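Local atomic coordinates of acetyltransferase (Elizabethkingia anophelis, PDB entry 6AO7), a protein that binds acetyl-CoA and, as a member of the GNAT family, probably transfers its acetyl group to an acceptor substrate. Residues P23-Y26 with D27-L31; I109-G112 with N113-G117. All coordinates share one frame; numbering follows the deposited sequence. Where two conformers were deposited one is given.

Contact 1 of 2, residues P23-Y26 with D27-L31. With ACO (acetyl coenzyme *a), chain B.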
ATOM      1  N   PRO A  23      13.110  32.410   5.533  1.00 56.38           N
ATOM      2  CA  PRO A  23      11.885  32.077   4.806  1.00 56.92           C
ATOM      3  C   PRO A  23      11.499  30.617   4.999  1.00 52.25           C
ATOM      4  O   PRO A  23      12.341  29.717   5.076  1.00 46.06           O
ATOM      5  CB  PRO A  23      12.241  32.386   3.348  1.00 61.44           C
ATOM      6  CG  PRO A  23      13.322  33.430   3.450  1.00 65.43           C
ATOM      7  CD  PRO A  23      14.125  33.007   4.652  1.00 57.76           C
ATOM      8  N   ILE A  24      10.200  30.391   5.101  1.00 45.44           N
ATOM      9  CA  ILE A  24       9.647  29.042   5.189  0.67 42.10           C
ATOM     10  C   ILE A  24       9.479  28.527   3.763  1.00 41.97           C
ATOM     11  O   ILE A  24       8.837  29.201   2.948  1.00 43.83           O
ATOM     12  CB  ILE A  24       8.319  29.050   5.958  0.67 42.28           C
ATOM     13  CG1 ILE A  24       8.536  29.542   7.391  0.67 41.91           C
ATOM     14  CG2 ILE A  24       7.640  27.681   5.927  0.67 38.56           C
ATOM     15  CD1 ILE A  24       9.190  28.530   8.296  0.67 43.63           C
ATOM     16  N   PRO A  25      10.039  27.357   3.407  1.00 42.20           N
ATOM     17  CA  PRO A  25       9.949  26.860   2.013  1.00 43.48           C
ATOM     18  C   PRO A  25       8.579  26.262   1.707  1.00 46.78           C
ATOM     19  O   PRO A  25       8.376  25.040   1.663  1.00 45.42           O
ATOM     20  CB  PRO A  25      11.052  25.801   1.968  1.00 41.28           C
ATOM     21  CG  PRO A  25      11.033  25.229   3.349  1.00 41.70           C
ATOM     22  CD  PRO A  25      10.806  26.431   4.262  1.00 45.05           C
ATOM     23  N   TYR A  26       7.599  27.147   1.516  1.00 43.25           N
ATOM     24  CA  TYR A  26       6.243  26.679   1.253  1.00 44.37           C
ATOM     25  C   TYR A  26       6.165  25.922  -0.064  1.00 49.06           C
ATOM     26  O   TYR A  26       5.395  24.961  -0.185  1.00 41.13           O
ATOM     27  CB  TYR A  26       5.270  27.854   1.262  1.00 41.69           C
ATOM     28  CG  TYR A  26       4.978  28.359   2.652  1.00 42.78           C
ATOM     29  CD1 TYR A  26       5.471  29.592   3.084  1.00 43.84           C
ATOM     30  CD2 TYR A  26       4.220  27.600   3.543  1.00 42.69           C
ATOM     31  CE1 TYR A  26       5.206  30.056   4.362  1.00 48.03           C
ATOM     32  CE2 TYR A  26       3.946  28.051   4.814  1.00 44.02           C
ATOM     33  CZ  TYR A  26       4.440  29.285   5.220  1.00 44.89           C
ATOM     34  OH  TYR A  26       4.166  29.738   6.490  1.00 41.91           O
ATOM     35  N   ASP A  27       6.942  26.351  -1.067  1.00 48.06           N
ATOM     36  CA  ASP A  27       7.035  25.604  -2.319  1.00 53.20           C
ATOM     37  C   ASP A  27       7.271  24.123  -2.052  1.00 48.39           C
ATOM     38  O   ASP A  27       6.580  23.257  -2.606  1.00 49.39           O
ATOM     39  CB  ASP A  27       8.155  26.172  -3.200  1.00 52.88           C
ATOM     40  CG  ASP A  27       7.718  27.389  -3.996  1.00 78.69           C
ATOM     41  OD1 ASP A  27       6.561  27.832  -3.831  1.00 86.97           O
ATOM     42  OD2 ASP A  27       8.532  27.897  -4.799  1.00 84.79           O
ATOM     43  N   LEU A  28       8.221  23.812  -1.172  1.00 37.22           N
ATOM     44  CA  LEU A  28       8.495  22.411  -0.865  1.00 41.15           C
ATOM     45  C   LEU A  28       7.385  21.786  -0.020  1.00 39.86           C
ATOM     46  O   LEU A  28       6.876  20.708  -0.356  1.00 38.05           O
ATOM     47  CB  LEU A  28       9.845  22.282  -0.165  1.00 44.90           C
ATOM     48  CG  LEU A  28      11.068  22.530  -1.043  1.00 42.74           C
ATOM     49  CD1 LEU A  28      12.349  22.333  -0.231  1.00 41.75           C
ATOM     50  CD2 LEU A  28      11.035  21.614  -2.266  1.00 50.23           C
ATOM     51  N   LEU A  29       7.006  22.434   1.088  1.00 41.27           N
ATOM     52  CA  LEU A  29       5.988  21.860   1.972  1.00 37.45           C
ATOM     53  C   LEU A  29       4.693  21.572   1.217  1.00 35.46           C
ATOM     54  O   LEU A  29       4.041  20.547   1.460  1.00 33.92           O
ATOM     55  CB  LEU A  29       5.724  22.798   3.158  1.00 36.80           C
ATOM     56  CG  LEU A  29       6.940  23.016   4.061  1.00 33.42           C
ATOM     57  CD1 LEU A  29       6.862  24.346   4.835  1.00 32.06           C
ATOM     58  CD2 LEU A  29       7.137  21.835   5.031  1.00 30.47           C
ATOM     59  N   LEU A  30       4.326  22.450   0.276  1.00 36.14           N
ATOM     60  CA  LEU A  30       3.092  22.284  -0.478  1.00 43.71           C
ATOM     61  C   LEU A  30       3.164  21.121  -1.456  1.00 38.78           C
ATOM     62  O   LEU A  30       2.113  20.658  -1.904  1.00 38.32           O
ATOM     63  CB  LEU A  30       2.746  23.577  -1.228  1.00 41.67           C
ATOM     64  CG  LEU A  30       2.199  24.736  -0.374  1.00 41.70           C
ATOM     65  CD1 LEU A  30       2.232  26.077  -1.131  1.00 39.96           C
ATOM     66  CD2 LEU A  30       0.779  24.444   0.116  1.00 39.36           C
ATOM     67  N   LEU A  31       4.365  20.654  -1.817  1.00 35.04           N
ATOM     68  CA  LEU A  31       4.447  19.454  -2.641  1.00 38.43           C
ATOM     69  C   LEU A  31       3.918  18.248  -1.885  1.00 42.05           C
ATOM     70  O   LEU A  31       3.381  17.314  -2.497  1.00 36.94           O
ATOM     71  CB  LEU A  31       5.885  19.186  -3.082  1.00 40.51           C
ATOM     72  CG  LEU A  31       6.602  20.238  -3.925  1.00 51.14           C
ATOM     73  CD1 LEU A  31       8.046  19.804  -4.105  1.00 57.16           C
ATOM     74  CD2 LEU A  31       5.913  20.451  -5.279  1.00 47.46           C
TER
HETATM   75  N1A ACO B 201       6.819   1.932  -6.956  0.94 42.10           N
HETATM   76  C2A ACO B 201       7.481   2.034  -5.803  0.94 41.36           C
HETATM   77  N3A ACO B 201       8.672   2.587  -5.566  0.94 50.14           N
HETATM   78  C4A ACO B 201       9.217   3.055  -6.693  0.94 57.49           C
HETATM   79  C5A ACO B 201       8.668   3.000  -7.966  0.94 59.94           C
HETATM   80  C6A ACO B 201       7.392   2.411  -8.082  0.94 55.58           C
HETATM   81  N6A ACO B 201       6.729   2.284  -9.234  0.94 56.25           N
HETATM   82  N7A ACO B 201       9.545   3.528  -8.902  0.94 60.89           N
HETATM   83  C8A ACO B 201      10.584   3.888  -8.185  0.94 60.16           C
HETATM   84  N9A ACO B 201      10.452   3.637  -6.844  0.94 55.34           N
HETATM   85  C1B ACO B 201      11.432   3.866  -5.783  0.94 47.81           C
HETATM   86  C2B ACO B 201      12.828   4.274  -6.224  0.94 40.00           C
HETATM   87  O2B ACO B 201      13.574   3.185  -6.749  0.94 43.91           O
HETATM   88  C3B ACO B 201      13.386   4.711  -4.871  0.94 34.69           C
HETATM   89  O3B ACO B 201      13.725   3.577  -4.047  0.94 41.01           O
HETATM   90  P3B ACO B 201      15.171   2.884  -3.935  0.94 51.89           P
HETATM   91  O7A ACO B 201      15.422   2.222  -5.305  0.94 50.12           O
HETATM   92  O8A ACO B 201      16.158   4.009  -3.545  0.94 54.19           O
HETATM   93  O9A ACO B 201      15.087   1.862  -2.836  0.94 39.88           O
HETATM   94  C4B ACO B 201      12.163   5.304  -4.152  0.94 45.56           C
HETATM   95  O4B ACO B 201      11.013   4.925  -4.947  0.94 48.16           O
HETATM   96  C5B ACO B 201      12.243   6.797  -3.939  0.94 42.55           C
HETATM   97  O5B ACO B 201      13.481   6.988  -3.218  0.94 37.38           O
HETATM   98  P1A ACO B 201      14.212   8.475  -3.075  0.94 34.28           P
HETATM   99  O1A ACO B 201      14.957   8.906  -4.279  0.94 35.02           O
HETATM  100  O2A ACO B 201      15.109   8.358  -1.851  0.94 27.72           O
HETATM  101  O3A ACO B 201      12.942   9.403  -2.821  0.94 38.92           O
HETATM  102  P2A ACO B 201      12.706  10.966  -3.044  0.94 35.62           P
HETATM  103  O4A ACO B 201      14.054  11.572  -3.034  0.94 37.03           O
HETATM  104  O5A ACO B 201      11.991  11.154  -4.370  0.94 33.26           O
HETATM  105  O6A ACO B 201      11.737  11.461  -1.885  0.94 33.01           O
HETATM  106  CBP ACO B 201       9.381  11.946  -1.604  0.94 27.41           C
HETATM  107  CCP ACO B 201      10.447  10.863  -1.715  0.94 28.58           C
HETATM  108  CDP ACO B 201       9.666  12.782  -0.345  0.94 28.21           C
HETATM  109  CEP ACO B 201       8.008  11.267  -1.467  0.94 34.32           C
HETATM  110  CAP ACO B 201       9.441  12.875  -2.845  0.94 32.49           C
HETATM  111  OAP ACO B 201       9.292  12.118  -4.035  0.94 44.36           O
HETATM  112  C9P ACO B 201       8.485  14.058  -2.822  0.94 35.49           C
HETATM  113  O9P ACO B 201       8.795  15.085  -2.229  0.94 34.41           O
HETATM  114  N8P ACO B 201       7.305  13.890  -3.410  0.94 34.06           N
HETATM  115  C7P ACO B 201       6.266  14.908  -3.369  0.94 36.54           C
HETATM  116  C6P ACO B 201       5.832  15.237  -1.944  0.94 37.99           C
HETATM  117  C5P ACO B 201       5.291  14.027  -1.217  0.94 41.84           C
HETATM  118  O5P ACO B 201       4.547  13.227  -1.777  0.94 39.52           O
HETATM  119  N4P ACO B 201       5.662  13.890   0.054  0.94 36.60           N
HETATM  120  C3P ACO B 201       5.189  12.815   0.920  0.94 28.76           C
HETATM  121  C2P ACO B 201       3.728  12.972   1.286  0.94 28.44           C
HETATM  122  S1P ACO B 201       3.179  12.128   2.817  0.94 35.96           S
HETATM  123  C   ACO B 201       3.790  13.276   4.027  0.94 34.00           C
HETATM  124  O   ACO B 201       4.427  14.250   3.734  0.94 32.94           O
HETATM  125  CH3 ACO B 201       3.472  12.872   5.435  0.94 33.32           C
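P25 and L29 are joined by a nearly straight backbone bond: the P25 carbonyl receives L29 N in the carbonyl plane (L29 N to P25 O 3.0 Å, N-H...O 175°), with a weaker bond from L28 N beside it. One residue on, L30 N bonds to Y26 O at 2.8 Å. P25 occupies the N-cap position of helix 26-32, the first helix of the GNAT fold, which packs over the central sheet. The apolar side is the dense one. L29 is buried there against L48, C60 and V62, while L28, also buried, reaches I57 and C60. In one of two conformers of I24, its CG2 lies 3.6 Å from CD1 of L29, the two side chains passing at a slant, and sits over one face of the Y26 ring, toward the rim. The outer side is looser, with D27 exposed. L30 leans on the Y26 carbonyl, CG of L30 lying 3.2 Å from Y26 O, but its CD1 methyl meets CB of Y26 only loosely, at 4.3 Å. The phenol end of Y26 hydrogen-bonds D40, and K36 makes a cation-pi contact with its ring. Further along, L31 O lies 3.3 Å from C6P of acetyl-CoA.

Contact 2 of 2, residues I109-G112 with N113-G117. With ACO (acetyl coenzyme *a), chain B.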
ATOM      1  N   ILE A 109       4.268   7.906  10.106  1.00 29.63           N
ATOM      2  CA  ILE A 109       4.047   8.693   8.900  1.00 31.57           C
ATOM      3  C   ILE A 109       2.768   8.207   8.231  1.00 35.94           C
ATOM      4  O   ILE A 109       2.485   7.005   8.204  1.00 32.70           O
ATOM      5  CB  ILE A 109       5.257   8.617   7.954  1.00 30.45           C
ATOM      6  CG1 ILE A 109       5.114   9.655   6.834  1.00 33.41           C
ATOM      7  CG2 ILE A 109       5.442   7.166   7.413  1.00 29.83           C
ATOM      8  CD1 ILE A 109       6.397   9.879   6.035  1.00 27.69           C
ATOM      9  N   GLY A 110       1.984   9.148   7.713  1.00 34.81           N
ATOM     10  CA  GLY A 110       0.748   8.805   7.034  1.00 36.18           C
ATOM     11  C   GLY A 110       0.739   9.271   5.593  1.00 35.05           C
ATOM     12  O   GLY A 110       1.065  10.427   5.322  1.00 35.85           O
ATOM     13  N   THR A 111       0.386   8.400   4.654  1.00 34.39           N
ATOM     14  CA  THR A 111       0.342   8.794   3.254  1.00 37.79           C
ATOM     15  C   THR A 111      -0.984   8.328   2.647  1.00 35.32           C
ATOM     16  O   THR A 111      -1.800   7.686   3.307  1.00 33.47           O
ATOM     17  CB  THR A 111       1.550   8.245   2.486  1.00 33.06           C
ATOM     18  OG1 THR A 111       1.618   8.890   1.206  1.00 43.04           O
ATOM     19  CG2 THR A 111       1.420   6.712   2.300  1.00 31.98           C
ATOM     20  N   GLY A 112      -1.215   8.680   1.381  1.00 38.18           N
ATOM     21  CA  GLY A 112      -2.490   8.381   0.759  1.00 33.84           C
ATOM     22  C   GLY A 112      -2.597   6.942   0.294  1.00 31.66           C
ATOM     23  O   GLY A 112      -1.601   6.269  -0.004  1.00 30.83           O
ATOM     24  N   ASN A 113      -3.841   6.451   0.222  1.00 30.60           N
ATOM     25  CA  ASN A 113      -4.040   5.081  -0.256  1.00 28.76           C
ATOM     26  C   ASN A 113      -3.507   4.890  -1.675  1.00 32.87           C
ATOM     27  O   ASN A 113      -3.078   3.793  -2.032  1.00 34.35           O
ATOM     28  CB  ASN A 113      -5.521   4.691  -0.188  1.00 30.71           C
ATOM     29  CG  ASN A 113      -6.421   5.633  -0.965  1.00 32.54           C
ATOM     30  OD1 ASN A 113      -6.853   6.655  -0.446  1.00 34.99           O
ATOM     31  ND2 ASN A 113      -6.738   5.270  -2.208  1.00 33.79           N
ATOM     32  N   SER A 114      -3.517   5.937  -2.484  1.00 39.38           N
ATOM     33  CA  SER A 114      -3.057   5.863  -3.866  1.00 43.81           C
ATOM     34  C   SER A 114      -1.544   5.996  -4.004  1.00 39.34           C
ATOM     35  O   SER A 114      -1.026   5.804  -5.111  1.00 37.23           O
ATOM     36  CB  SER A 114      -3.737   6.962  -4.676  1.00 38.13           C
ATOM     37  OG  SER A 114      -3.650   8.194  -3.966  1.00 40.61           O
ATOM     38  N   SER A 115      -0.836   6.296  -2.915  1.00 34.75           N
ATOM     39  CA  SER A 115       0.602   6.586  -2.937  1.00 35.96           C
ATOM     40  C   SER A 115       1.428   5.310  -2.812  1.00 29.61           C
ATOM     41  O   SER A 115       2.231   5.155  -1.887  1.00 29.15           O
ATOM     42  CB  SER A 115       0.963   7.549  -1.810  1.00 42.79           C
ATOM     43  OG  SER A 115       0.296   8.776  -1.948  1.00 40.73           O
ATOM     44  N   THR A 116       1.213   4.385  -3.762  1.00 33.88           N
ATOM     45  CA  THR A 116       1.796   3.057  -3.632  1.00 38.24           C
ATOM     46  C   THR A 116       3.313   3.085  -3.752  1.00 41.11           C
ATOM     47  O   THR A 116       3.992   2.291  -3.094  1.00 35.60           O
ATOM     48  CB  THR A 116       1.171   2.092  -4.657  1.00 44.72           C
ATOM     49  OG1 THR A 116       1.426   2.542  -6.002  1.00 42.88           O
ATOM     50  CG2 THR A 116      -0.328   2.005  -4.435  1.00 40.74           C
ATOM     51  N   GLY A 117       3.871   3.993  -4.564  1.00 37.30           N
ATOM     52  CA  GLY A 117       5.315   4.175  -4.557  1.00 36.61           C
ATOM     53  C   GLY A 117       5.868   4.565  -3.200  1.00 39.18           C
ATOM     54  O   GLY A 117       6.898   4.042  -2.766  1.00 35.22           O
TER
HETATM   55  N1A ACO B 201       6.819   1.932  -6.956  0.94 42.10           N
HETATM   56  C2A ACO B 201       7.481   2.034  -5.803  0.94 41.36           C
HETATM   57  N3A ACO B 201       8.672   2.587  -5.566  0.94 50.14           N
HETATM   58  C4A ACO B 201       9.217   3.055  -6.693  0.94 57.49           C
HETATM   59  C5A ACO B 201       8.668   3.000  -7.966  0.94 59.94           C
HETATM   60  C6A ACO B 201       7.392   2.411  -8.082  0.94 55.58           C
HETATM   61  N6A ACO B 201       6.729   2.284  -9.234  0.94 56.25           N
HETATM   62  N7A ACO B 201       9.545   3.528  -8.902  0.94 60.89           N
HETATM   63  C8A ACO B 201      10.584   3.888  -8.185  0.94 60.16           C
HETATM   64  N9A ACO B 201      10.452   3.637  -6.844  0.94 55.34           N
HETATM   65  C1B ACO B 201      11.432   3.866  -5.783  0.94 47.81           C
HETATM   66  C2B ACO B 201      12.828   4.274  -6.224  0.94 40.00           C
HETATM   67  O2B ACO B 201      13.574   3.185  -6.749  0.94 43.91           O
HETATM   68  C3B ACO B 201      13.386   4.711  -4.871  0.94 34.69           C
HETATM   69  O3B ACO B 201      13.725   3.577  -4.047  0.94 41.01           O
HETATM   70  P3B ACO B 201      15.171   2.884  -3.935  0.94 51.89           P
HETATM   71  O7A ACO B 201      15.422   2.222  -5.305  0.94 50.12           O
HETATM   72  O8A ACO B 201      16.158   4.009  -3.545  0.94 54.19           O
HETATM   73  O9A ACO B 201      15.087   1.862  -2.836  0.94 39.88           O
HETATM   74  C4B ACO B 201      12.163   5.304  -4.152  0.94 45.56           C
HETATM   75  O4B ACO B 201      11.013   4.925  -4.947  0.94 48.16           O
HETATM   76  C5B ACO B 201      12.243   6.797  -3.939  0.94 42.55           C
HETATM   77  O5B ACO B 201      13.481   6.988  -3.218  0.94 37.38           O
HETATM   78  P1A ACO B 201      14.212   8.475  -3.075  0.94 34.28           P
HETATM   79  O1A ACO B 201      14.957   8.906  -4.279  0.94 35.02           O
HETATM   80  O2A ACO B 201      15.109   8.358  -1.851  0.94 27.72           O
HETATM   81  O3A ACO B 201      12.942   9.403  -2.821  0.94 38.92           O
HETATM   82  P2A ACO B 201      12.706  10.966  -3.044  0.94 35.62           P
HETATM   83  O4A ACO B 201      14.054  11.572  -3.034  0.94 37.03           O
HETATM   84  O5A ACO B 201      11.991  11.154  -4.370  0.94 33.26           O
HETATM   85  O6A ACO B 201      11.737  11.461  -1.885  0.94 33.01           O
HETATM   86  CBP ACO B 201       9.381  11.946  -1.604  0.94 27.41           C
HETATM   87  CCP ACO B 201      10.447  10.863  -1.715  0.94 28.58           C
HETATM   88  CDP ACO B 201       9.666  12.782  -0.345  0.94 28.21           C
HETATM   89  CEP ACO B 201       8.008  11.267  -1.467  0.94 34.32           C
HETATM   90  CAP ACO B 201       9.441  12.875  -2.845  0.94 32.49           C
HETATM   91  OAP ACO B 201       9.292  12.118  -4.035  0.94 44.36           O
HETATM   92  C9P ACO B 201       8.485  14.058  -2.822  0.94 35.49           C
HETATM   93  O9P ACO B 201       8.795  15.085  -2.229  0.94 34.41           O
HETATM   94  N8P ACO B 201       7.305  13.890  -3.410  0.94 34.06           N
HETATM   95  C7P ACO B 201       6.266  14.908  -3.369  0.94 36.54           C
HETATM   96  C6P ACO B 201       5.832  15.237  -1.944  0.94 37.99           C
HETATM   97  C5P ACO B 201       5.291  14.027  -1.217  0.94 41.84           C
HETATM   98  O5P ACO B 201       4.547  13.227  -1.777  0.94 39.52           O
HETATM   99  N4P ACO B 201       5.662  13.890   0.054  0.94 36.60           N
HETATM  100  C3P ACO B 201       5.189  12.815   0.920  0.94 28.76           C
HETATM  101  C2P ACO B 201       3.728  12.972   1.286  0.94 28.44           C
HETATM  102  S1P ACO B 201       3.179  12.128   2.817  0.94 35.96           S
HETATM  103  C   ACO B 201       3.790  13.276   4.027  0.94 34.00           C
HETATM  104  O   ACO B 201       4.427  14.250   3.734  0.94 32.94           O
HETATM  105  CH3 ACO B 201       3.472  12.872   5.435  0.94 33.32           C
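T111 and S115 meet across the bend that ends strand 106-112, OG1 of T111 lying 3.4 Å from CB of S115. The threonine hydroxyl is turned anti to the backbone N (chi1 -168°), which brings it beside the carbonyl carbon and toward the following turn; there it hydrogen-bonds Q118 in the first turn of helix 116-124. The same oxygen, T111 OG1, lies 3.9 Å from the thioester sulfur S1P. The S115 side chain takes the position beside its own backbone N (chi1 -61°), with CB directed back at the strand, and its OG is hydrogen-bonded to E147. Although S115 holds the N-cap position, its side chain makes no capping bond. Between the two residues the chain folds into a type I beta turn from G112 to S115, closed by S115 N on G112 O at 3.0 Å. That donor stands well above the carbonyl plane. N113, on the turn, has its CB pointing away from the strand; in its amide, OD1 accepts from D154 N, and ND2 bonds both E151 O and Q123 of the second subunit. S114 OG joins S115 OG on E147. This strand and helix correspond to the part of the GNAT core that follows the pyrophosphate-binding loop and its helix, and they line the acetyl-CoA site. I109 CG1 approaches the acetyl methyl CH3 at 3.9 Å and G110 O lies 3.4 Å from it, while G117 CA comes within 3.3 Å of C2A of the adenine. With E147 receiving two serine hydroxyls and the N113 amide engaged at both ends, the side-chain polar groups of N113, S114 and S115 all have partners, and the turn is probably held firmly next to the strand end that carries T111 to the thioester sulfur.

Overall arrangement
Contact 1 (23-31) precedes contact 2 (109-117) in the chain, and their centres lie 20 Å apart. They do not touch: their nearest atoms are about 9 Å from one another, and the bound acetyl-CoA is what they share. Contact 1 reaches the pantetheine arm through the carbonyl of L31, at the C-terminal part of its segment, whereas contact 2 meets both the acetyl group and the adenine. The cofactor is also hydrogen-bonded to I76 O, V78 N, G86 N, G88 N, Y120 OH and K124 NZ. Contact 2 also faces the second subunit, where N113 and T116 meet Q123 and Y120 of that chain; no residue of contact 1 does so.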